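PDB 3BWG: uncharacterized HTH-type transcriptional regulator YydK from Bacillus subtilis subsp. subtilis, which probably binds DNA as a transcription factor of the GntR family, joining a winged helix-turn-helix domain to a UTRA domain. Local coordinates for residues L29-L32 and E33-M36; F39-S42 and K43-T47. All coordinates share one frame; numbering follows the deposited sequence.

Interaction 1: L29-L32 and E33-M36; sequences LPVL and ETLM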
loop_
_atom_site.group_PDB
_atom_site.type_symbol
_atom_site.label_atom_id
_atom_site.label_comp_id
_atom_site.label_asym_id
_atom_site.label_seq_id
_atom_site.Cartn_x
_atom_site.Cartn_y
_atom_site.Cartn_z
ATOM N N LEU B 29 23.311 8.347 2.155
ATOM C CA LEU B 29 24.182 7.787 1.114
ATOM C C LEU B 29 25.332 8.746 0.743
ATOM O O LEU B 29 25.307 9.938 1.107
ATOM C CB LEU B 29 23.351 7.399 -0.119
ATOM C CG LEU B 29 22.488 6.190 0.261
ATOM C CD1 LEU B 29 20.980 6.354 -0.066
ATOM C CD2 LEU B 29 23.057 4.920 -0.341
ATOM N N PRO B 30 26.367 8.228 0.049
ATOM C CA PRO B 30 27.400 9.113 -0.493
ATOM C C PRO B 30 26.795 10.300 -1.250
ATOM O O PRO B 30 25.757 10.162 -1.910
ATOM C CB PRO B 30 28.166 8.201 -1.446
ATOM C CG PRO B 30 28.077 6.864 -0.798
ATOM C CD PRO B 30 26.665 6.812 -0.239
ATOM N N VAL B 31 27.450 11.453 -1.129
ATOM C CA VAL B 31 27.032 12.686 -1.787
ATOM C C VAL B 31 27.257 12.613 -3.316
ATOM O O VAL B 31 28.060 11.816 -3.777
ATOM C CB VAL B 31 27.702 13.910 -1.085
ATOM C CG1 VAL B 31 29.155 14.143 -1.566
ATOM C CG2 VAL B 31 26.867 15.146 -1.249
ATOM N N LEU B 32 26.534 13.415 -4.099
ATOM C CA LEU B 32 26.625 13.364 -5.568
ATOM C C LEU B 32 28.059 13.168 -6.112
ATOM O O LEU B 32 28.314 12.251 -6.897
ATOM C CB LEU B 32 26.028 14.630 -6.194
ATOM C CG LEU B 32 24.988 14.492 -7.324
ATOM C CD1 LEU B 32 24.396 15.862 -7.707
ATOM C CD2 LEU B 32 25.501 13.798 -8.563
ATOM N N GLU B 33 28.974 14.046 -5.707
ATOM C CA GLU B 33 30.335 14.035 -6.216
ATOM C C GLU B 33 31.077 12.738 -5.885
ATOM O O GLU B 33 31.964 12.335 -6.625
ATOM C CB GLU B 33 31.117 15.254 -5.711
ATOM C CG GLU B 33 30.875 16.562 -6.520
ATOM C CD GLU B 33 31.745 16.711 -7.804
ATOM O OE1 GLU B 33 31.480 17.663 -8.590
ATOM O OE2 GLU B 33 32.682 15.904 -8.033
ATOM N N THR B 34 30.705 12.080 -4.784
ATOM C CA THR B 34 31.309 10.777 -4.392
ATOM C C THR B 34 30.852 9.650 -5.317
ATOM O O THR B 34 31.645 8.811 -5.749
ATOM C CB THR B 34 31.004 10.449 -2.933
ATOM O OG1 THR B 34 31.456 11.536 -2.124
ATOM C CG2 THR B 34 31.721 9.152 -2.482
ATOM N N LEU B 35 29.569 9.682 -5.650
ATOM C CA LEU B 35 28.977 8.730 -6.577
ATOM C C LEU B 35 29.523 8.894 -7.977
ATOM O O LEU B 35 29.883 7.905 -8.620
ATOM C CB LEU B 35 27.444 8.859 -6.572
ATOM C CG LEU B 35 26.773 8.601 -5.219
ATOM C CD1 LEU B 35 25.263 8.982 -5.260
ATOM C CD2 LEU B 35 27.031 7.142 -4.747
HETATM N N MSE B 36 29.589 10.138 -8.456
HETATM C CA MSE B 36 30.224 10.413 -9.739
HETATM C C MSE B 36 31.608 9.808 -9.773
HETATM O O MSE B 36 31.929 9.071 -10.688
HETATM C CB MSE B 36 30.338 11.907 -9.993
HETATM C CG MSE B 36 29.017 12.540 -10.360
HETATM SE SE MSE B 36 29.266 14.457 -10.303
HETATM C CE MSE B 36 28.376 14.963 -8.708
HETATM O O HOH W 1 30.216 11.265 0.455
#
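The ring of P30 offers a corner to the helix: its CB lies 3.6 Å from CD2 of L35, the two side chains crossing at about a right angle, and 3.8 Å from CG2 of T34. A second flat group, the V31 carbonyl, serves two donors. L35 N lies nearly on the line of the C=O bond, 3.2 Å from V31 O, whereas T34 N, 2.8 Å from V31 O, stands 45° above the carbonyl plane and makes a more bent bond. Both belong to the first turn of a helix for which V31 is the N-cap. Valine has no side-chain acceptor for capping; instead one of its methyls, CG1, rests 3.5 Å from OG1 of T34. That hydroxyl is set beside its backbone N (chi1 -56°), and a water whose oxygen lies 2.9 Å from T34 OG1 also accepts from V31 N, bridging helix to cap. The pattern that L35 N starts continues one residue on, M36 N bonding to L32 O at 2.9 Å. Proline suits the residue before the cap: its ring holds phi near the present -49°, compatible with the extended backbone, with no N-H needing a partner. This N-terminal turn opens helix 32-39, the first helix of the predicted helix-turn-helix; P30 leans on Y17 of helix 6-20, L35 reaches I67 of strand 66-69, and L32, L35 and selenomethionine M36 cover I46 of helix 43-55.

Interaction 2: F39-S42 and K43-T47; sequences FEVS and KSTIT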
loop_
_atom_site.group_PDB
_atom_site.type_symbol
_atom_site.label_atom_id
_atom_site.label_comp_id
_atom_site.label_asym_id
_atom_site.label_seq_id
_atom_site.Cartn_x
_atom_site.Cartn_y
_atom_site.Cartn_z
ATOM N N PHE B 39 31.583 5.759 -9.743
ATOM C CA PHE B 39 31.271 5.055 -10.983
ATOM C C PHE B 39 31.820 5.766 -12.217
ATOM O O PHE B 39 31.498 5.407 -13.356
ATOM C CB PHE B 39 29.769 4.857 -11.110
ATOM C CG PHE B 39 29.127 4.282 -9.876
ATOM C CD1 PHE B 39 29.073 2.901 -9.682
ATOM C CD2 PHE B 39 28.553 5.122 -8.912
ATOM C CE1 PHE B 39 28.467 2.368 -8.544
ATOM C CE2 PHE B 39 27.963 4.598 -7.769
ATOM C CZ PHE B 39 27.909 3.220 -7.591
ATOM N N GLU B 40 32.663 6.767 -11.981
ATOM C CA GLU B 40 33.279 7.566 -13.052
ATOM C C GLU B 40 32.280 7.905 -14.187
ATOM O O GLU B 40 32.401 7.443 -15.335
ATOM C CB GLU B 40 34.601 6.925 -13.535
ATOM C CG GLU B 40 35.716 6.977 -12.449
ATOM C CD GLU B 40 36.969 6.164 -12.797
ATOM O OE1 GLU B 40 38.112 6.643 -12.531
ATOM O OE2 GLU B 40 36.797 5.046 -13.326
ATOM N N VAL B 41 31.275 8.704 -13.820
ATOM C CA VAL B 41 30.168 9.052 -14.708
ATOM C C VAL B 41 29.800 10.528 -14.540
ATOM O O VAL B 41 30.275 11.209 -13.625
ATOM C CB VAL B 41 28.884 8.128 -14.488
ATOM C CG1 VAL B 41 29.038 6.760 -15.195
ATOM C CG2 VAL B 41 28.556 7.949 -13.032
ATOM N N SER B 42 28.951 11.016 -15.434
ATOM C CA SER B 42 28.482 12.381 -15.319
ATOM C C SER B 42 27.618 12.669 -14.085
ATOM O O SER B 42 27.083 11.756 -13.440
ATOM C CB SER B 42 27.731 12.793 -16.568
ATOM O OG SER B 42 28.091 14.134 -16.857
ATOM N N LYS B 43 27.491 13.961 -13.767
ATOM C CA LYS B 43 26.516 14.430 -12.794
ATOM C C LYS B 43 25.138 14.007 -13.268
ATOM O O LYS B 43 24.330 13.547 -12.479
ATOM C CB LYS B 43 26.596 15.953 -12.625
ATOM C CG LYS B 43 25.507 16.596 -11.714
ATOM C CD LYS B 43 25.922 18.006 -11.244
ATOM C CE LYS B 43 26.980 17.931 -10.110
ATOM N NZ LYS B 43 28.036 19.001 -10.187
ATOM N N SER B 44 24.889 14.156 -14.568
ATOM C CA SER B 44 23.593 13.832 -15.175
ATOM C C SER B 44 23.280 12.319 -15.129
ATOM O O SER B 44 22.121 11.918 -15.007
ATOM C CB SER B 44 23.568 14.327 -16.619
ATOM O OG SER B 44 22.595 13.624 -17.365
ATOM N N THR B 45 24.315 11.493 -15.263
ATOM C CA THR B 45 24.158 10.047 -15.195
ATOM C C THR B 45 23.777 9.664 -13.774
ATOM O O THR B 45 22.835 8.889 -13.562
ATOM C CB THR B 45 25.441 9.318 -15.697
ATOM O OG1 THR B 45 25.625 9.609 -17.083
ATOM C CG2 THR B 45 25.320 7.792 -15.540
ATOM N N ILE B 46 24.453 10.244 -12.784
ATOM C CA ILE B 46 24.092 9.977 -11.390
ATOM C C ILE B 46 22.673 10.469 -11.050
ATOM O O ILE B 46 21.921 9.781 -10.377
ATOM C CB ILE B 46 25.138 10.520 -10.362
ATOM C CG1 ILE B 46 26.472 9.759 -10.471
ATOM C CG2 ILE B 46 24.613 10.400 -8.938
ATOM C CD1 ILE B 46 26.395 8.224 -10.113
ATOM N N THR B 47 22.317 11.652 -11.543
ATOM C CA THR B 47 20.992 12.238 -11.296
ATOM C C THR B 47 19.850 11.312 -11.783
ATOM O O THR B 47 18.824 11.177 -11.105
ATOM C CB THR B 47 20.929 13.653 -11.898
ATOM O OG1 THR B 47 21.863 14.487 -11.198
ATOM C CG2 THR B 47 19.564 14.238 -11.783
#
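F39 touches the next helix through a ring carbon, CD2, which lies 4.0 Å from the terminal methyl CD1 of I46; the ring and the isoleucine side chain cross at about a right angle. The aromatic ring also packs against I10, E13 and I14 of helix 6-20, a bulk that suits a spot where helices converge. At E40 the chain leaves the helix with positive phi (41°), in a Schellman motif that ends helix 32-39. V41 then meets the new helix through its branched side chain: CG2 sits 3.6 Å from I46 CD1, while CB lies 3.7 Å from the methyl CG2 of T45. This is the turn of the predicted helix-turn-helix, and helix 43-55 after it occupies the place of the recognition helix in winged-helix proteins, consistent with DNA binding. The T45 hydroxyl sits beside its backbone N (chi1 -65°), leaving CG2 anti to that N and facing V41. With an alanine here the contact of that methyl with V41 CB and CG1 goes, and that side of the valine would probably be less closely packed. S42 is the N-cap, a place where serine is common, yet its OG makes no capping bond; S42 O takes I46 N at 3.1 Å, the first bond of the helical pattern. One residue later K43 O accepts both T47 N and, 2.9 Å away, the T47 hydroxyl OG1.

How the interactions relate
Following the chain from the N terminus, helix 6-20 leads into the loop whose last residues open interaction 1, a turn that starts helix 32-39. Interaction 2 comes next in series, closing the short loop between that helix and helix 43-55; neither contact nests in the other or crosses it. Their centres are 9 Å apart and they touch directly. V41 N in the turn probably hydrogen-bonds back to M36 O in the last turn of helix 32-39, 3.2 Å away, and L32 CD2 packs 3.5 Å from I46 CG2. Through these contacts helix 32-39 and helix 43-55 are held against each other, within the GntR family region.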